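Local coordinates for protein dTor_3x33L (Synthetic construct, PDB 4YY2) that is a computationally designed left-handed alpha/alpha toroid of three tandem repeats with a closed architecture and has no known natural function, at residues L15-E18 and T23-E26; V11-I16 and L46-E51. All coordinates share one frame; numbering follows the deposited sequence.

Interaction 1 of 2, residues L15-E18 and T23-E26; sequences LIAE and TREE
Ala17 points its methyl group at the backbone of Thr23 and Arg24, where the chain of this alpha/alpha toroid has turned back from helix 8-20 to begin helix 24-36. Its CB sits 3.6 Å from Thr23 O and 3.8 Å from Arg24 N, so a single methyl spans the peptide link that joins the last loop residue to the first helical one. With so short a side chain between them the two backbones come close, the CA atoms of Ala17 and Arg24 lying 5.4 Å apart.

The Thr23 side chain starts off away from Ala17 and works for its own helix. Thr23 and Glu26 form a capping box: Glu26 N donates to Thr23 OG1 at 3.0 Å, and Thr23 N returns the favour to Glu26 OE1 with an almost straight bond, 177° at the hydrogen. That carboxylate oxygen is approached on its anti side, 27° out of the carboxylate plane. The threonine lies at the N-cap, its first torsion of 72° bringing OG1 round to the amide of Glu26. A bound sodium ion lies about 4 Å from its side chain.

Arg24 reaches in the other direction. Its chain is nearly extended beyond CB and passes its CG by the methyl of Ala17, while the guanidinium ends on the Glu18 side, with NH2 6.1 Å from Glu18 OE1. One water bridges the opposite charges: it donates to Glu18 OE1 at 3.0 Å and accepts from Arg24 NH2 at 3.3 Å, in the guanidinium plane at its edge.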
# COMPACT_ATOMS: atom_id res chain seq x y z
N LEU A 15 6.02 1.55 3.82
CA LEU A 15 6.35 0.49 2.90
C LEU A 15 6.21 0.97 1.45
O LEU A 15 6.99 0.57 0.58
CB LEU A 15 5.49 -0.79 3.15
CG LEU A 15 5.78 -1.48 4.48
CD1 LEU A 15 4.81 -2.57 4.79
CD2 LEU A 15 7.22 -1.99 4.58
N ILE A 16 5.14 1.73 1.19
CA ILE A 16 4.90 2.31 -0.16
C ILE A 16 6.01 3.31 -0.55
O ILE A 16 6.53 3.23 -1.69
CB ILE A 16 3.51 2.94 -0.26
CG1 ILE A 16 2.43 1.83 -0.14
CG2 ILE A 16 3.39 3.75 -1.54
CD1 ILE A 16 1.04 2.36 0.12
N ALA A 17 6.43 4.15 0.40
CA ALA A 17 7.59 4.98 0.15
C ALA A 17 8.84 4.21 -0.26
O ALA A 17 9.56 4.58 -1.24
CB ALA A 17 7.89 5.85 1.36
N GLU A 18 9.16 3.15 0.50
CA GLU A 18 10.31 2.31 0.11
C GLU A 18 10.17 1.74 -1.29
O GLU A 18 11.16 1.73 -2.11
CB GLU A 18 10.55 1.22 1.11
CG GLU A 18 11.93 0.61 1.02
CD GLU A 18 12.39 -0.11 2.28
OE1 GLU A 18 11.53 -0.50 3.11
OE2 GLU A 18 13.64 -0.28 2.45
N THR A 23 10.27 9.57 -0.09
CA THR A 23 10.29 9.69 1.39
C THR A 23 8.94 9.37 1.98
O THR A 23 7.91 9.47 1.33
CB THR A 23 10.71 11.11 1.91
OG1 THR A 23 9.67 12.03 1.65
CG2 THR A 23 12.03 11.57 1.23
N ARG A 24 8.95 9.00 3.25
CA ARG A 24 7.71 8.75 3.97
C ARG A 24 6.85 9.98 4.03
O ARG A 24 5.62 9.88 3.87
CB ARG A 24 8.04 8.27 5.37
CG ARG A 24 8.86 6.98 5.36
CD ARG A 24 9.67 6.74 6.61
NE ARG A 24 10.13 5.35 6.64
CZ ARG A 24 10.67 4.79 7.75
NH1 ARG A 24 10.75 5.48 8.88
NH2 ARG A 24 11.07 3.52 7.72
N GLU A 25 7.46 11.15 4.20
CA GLU A 25 6.63 12.39 4.23
C GLU A 25 5.99 12.76 2.88
O GLU A 25 4.89 13.29 2.86
CB GLU A 25 7.36 13.63 4.80
CG GLU A 25 7.51 13.62 6.30
CD GLU A 25 6.15 13.56 7.05
OE1 GLU A 25 5.26 14.45 6.81
OE2 GLU A 25 6.00 12.64 7.89
N GLU A 26 6.72 12.54 1.78
CA GLU A 26 6.21 12.76 0.44
C GLU A 26 4.97 11.89 0.20
O GLU A 26 3.91 12.34 -0.26
CB GLU A 26 7.32 12.46 -0.60
CG GLU A 26 8.27 13.61 -0.73
CD GLU A 26 9.52 13.30 -1.54
OE1 GLU A 26 9.91 12.13 -1.70
OE2 GLU A 26 10.13 14.25 -1.99
O HOH W 1 10.73 1.39 5.28

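Interaction 2 of 2, residues V11-I16 and L46-E51; sequences VLLELI and LELIAE
Side by side and running the same way, helix 8-20 and helix 41-53 form a neighbouring pair in the toroid, with helix 24-36 between them in sequence. Over these short segments their axes approach to 10.6 Å and cross at 17°, a distance bridged entirely by leucine and isoleucine side chains.

Ile16 is directed at the other helix and uses both its branches. CG2, anti to the backbone N, meets Leu48 CB at 4.0 Å, while the longer branch, beside the backbone N (chi1 -66°), carries CD1 to within 3.9 Å of Ile49 CG1. The side chain lies nearly at right angles to both partners, and the two branches, parting at CB, address consecutive residues of helix 41-53. One turn earlier, Leu13 leaves its backbone at a slant but brings CD2 back to Leu48 CD1, 4.0 Å away, and Leu48 is thus touched at its root by one residue and at its tip by another. Phe31 of helix 24-36 packs on both leucines, and Ile82 of helix 74-86 touches Ile16.

With both branches of Ile16 gone, as for an alanine here, a gap would probably open beside Leu48 CB and Ile49 CG1, which would lose the arms that now touch them. Since the touching side-chain groups are all buried hydrocarbon, the hold between these segments comes from shape and the exclusion of water rather than from directed bonds.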
# COMPACT_ATOMS: atom_id res chain seq x y z
N VAL A 11 2.40 2.53 8.75
CA VAL A 11 3.34 1.51 8.33
C VAL A 11 3.17 1.19 6.82
O VAL A 11 4.18 1.07 6.07
CB VAL A 11 3.23 0.25 9.15
CG1 VAL A 11 4.18 -0.82 8.65
CG2 VAL A 11 3.48 0.52 10.63
N LEU A 12 1.92 1.06 6.35
CA LEU A 12 1.70 0.84 4.91
C LEU A 12 2.28 1.96 4.07
O LEU A 12 2.95 1.72 3.01
CB LEU A 12 0.20 0.67 4.55
CG LEU A 12 -0.41 -0.62 5.14
CD1 LEU A 12 -1.92 -0.62 4.95
CD2 LEU A 12 0.22 -1.88 4.58
N LEU A 13 2.07 3.19 4.51
CA LEU A 13 2.66 4.34 3.78
C LEU A 13 4.17 4.31 3.75
O LEU A 13 4.75 4.68 2.72
CB LEU A 13 2.17 5.66 4.35
CG LEU A 13 0.67 5.91 4.11
CD1 LEU A 13 0.22 7.10 4.94
CD2 LEU A 13 0.31 6.16 2.62
N GLU A 14 4.80 3.83 4.81
CA GLU A 14 6.25 3.70 4.85
C GLU A 14 6.75 2.66 3.89
O GLU A 14 7.75 2.85 3.16
CB GLU A 14 6.77 3.43 6.26
CG GLU A 14 6.63 4.66 7.18
CD GLU A 14 7.23 4.45 8.57
OE1 GLU A 14 7.71 3.34 8.87
OE2 GLU A 14 7.21 5.40 9.36
N LEU A 15 6.02 1.55 3.82
CA LEU A 15 6.35 0.49 2.90
C LEU A 15 6.21 0.97 1.45
O LEU A 15 6.99 0.57 0.58
CB LEU A 15 5.49 -0.79 3.15
CG LEU A 15 5.78 -1.48 4.48
CD1 LEU A 15 4.81 -2.57 4.79
CD2 LEU A 15 7.22 -1.99 4.58
N ILE A 16 5.14 1.73 1.19
CA ILE A 16 4.90 2.31 -0.16
C ILE A 16 6.01 3.31 -0.55
O ILE A 16 6.53 3.23 -1.69
CB ILE A 16 3.51 2.94 -0.26
CG1 ILE A 16 2.43 1.83 -0.14
CG2 ILE A 16 3.39 3.75 -1.54
CD1 ILE A 16 1.04 2.36 0.12
N LEU A 46 -4.29 2.16 -2.88
CA LEU A 46 -4.20 1.39 -4.15
C LEU A 46 -3.62 2.25 -5.26
O LEU A 46 -2.76 1.77 -6.05
CB LEU A 46 -5.60 0.82 -4.52
CG LEU A 46 -6.04 -0.29 -3.55
CD1 LEU A 46 -7.51 -0.56 -3.73
CD2 LEU A 46 -5.23 -1.57 -3.67
N GLU A 47 -4.03 3.52 -5.33
CA GLU A 47 -3.43 4.39 -6.34
C GLU A 47 -1.91 4.56 -6.12
O GLU A 47 -1.13 4.68 -7.09
CB GLU A 47 -4.15 5.72 -6.35
CG GLU A 47 -5.57 5.56 -6.87
CD GLU A 47 -6.35 6.86 -6.96
OE1 GLU A 47 -5.85 7.92 -6.63
OE2 GLU A 47 -7.54 6.82 -7.32
N LEU A 48 -1.52 4.69 -4.87
CA LEU A 48 -0.09 4.91 -4.52
C LEU A 48 0.72 3.70 -4.87
O LEU A 48 1.87 3.82 -5.35
CB LEU A 48 0.09 5.33 -3.07
CG LEU A 48 -0.42 6.72 -2.70
CD1 LEU A 48 -0.49 6.87 -1.19
CD2 LEU A 48 0.46 7.80 -3.33
N ILE A 49 0.13 2.53 -4.66
CA ILE A 49 0.76 1.27 -5.00
C ILE A 49 0.95 1.10 -6.50
O ILE A 49 2.05 0.71 -6.97
CB ILE A 49 0.00 0.08 -4.40
CG1 ILE A 49 0.14 0.08 -2.87
CG2 ILE A 49 0.48 -1.23 -4.99
CD1 ILE A 49 -0.90 -0.77 -2.18
N ALA A 50 -0.07 1.52 -7.25
CA ALA A 50 -0.01 1.53 -8.70
C ALA A 50 1.11 2.39 -9.21
O ALA A 50 1.87 2.01 -10.09
CB ALA A 50 -1.36 1.95 -9.29
N GLU A 51 1.24 3.57 -8.62
CA GLU A 51 2.31 4.51 -8.96
C GLU A 51 3.69 3.90 -8.70
O GLU A 51 4.62 4.05 -9.50
CB GLU A 51 2.12 5.76 -8.09
CG GLU A 51 2.92 7.00 -8.39
CD GLU A 51 2.02 8.18 -8.04
OE1 GLU A 51 2.08 8.69 -6.91
OE2 GLU A 51 1.15 8.52 -8.87

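In the fold
Helix 8-20 serves both contacts with different faces. In interaction 1 it meets helix 24-36, its immediate successor, near the outside of the molecule, about 10 Å from the centre of the chain. Interaction 2 lies about 3 Å from that centre and joins it to helix 41-53, the next helix but one. The chemistry follows the position: a methyl against backbone and a bridging water join the segments of the partly exposed turn, beside a capping box, whereas the deep contact is made by aliphatic side chains. The two meet at Glu14 and Arg24, whose charges make a long, weak pair. Ile16, shared by both ranges, makes its contact in the core, while its neighbour Ala17 serves the turn.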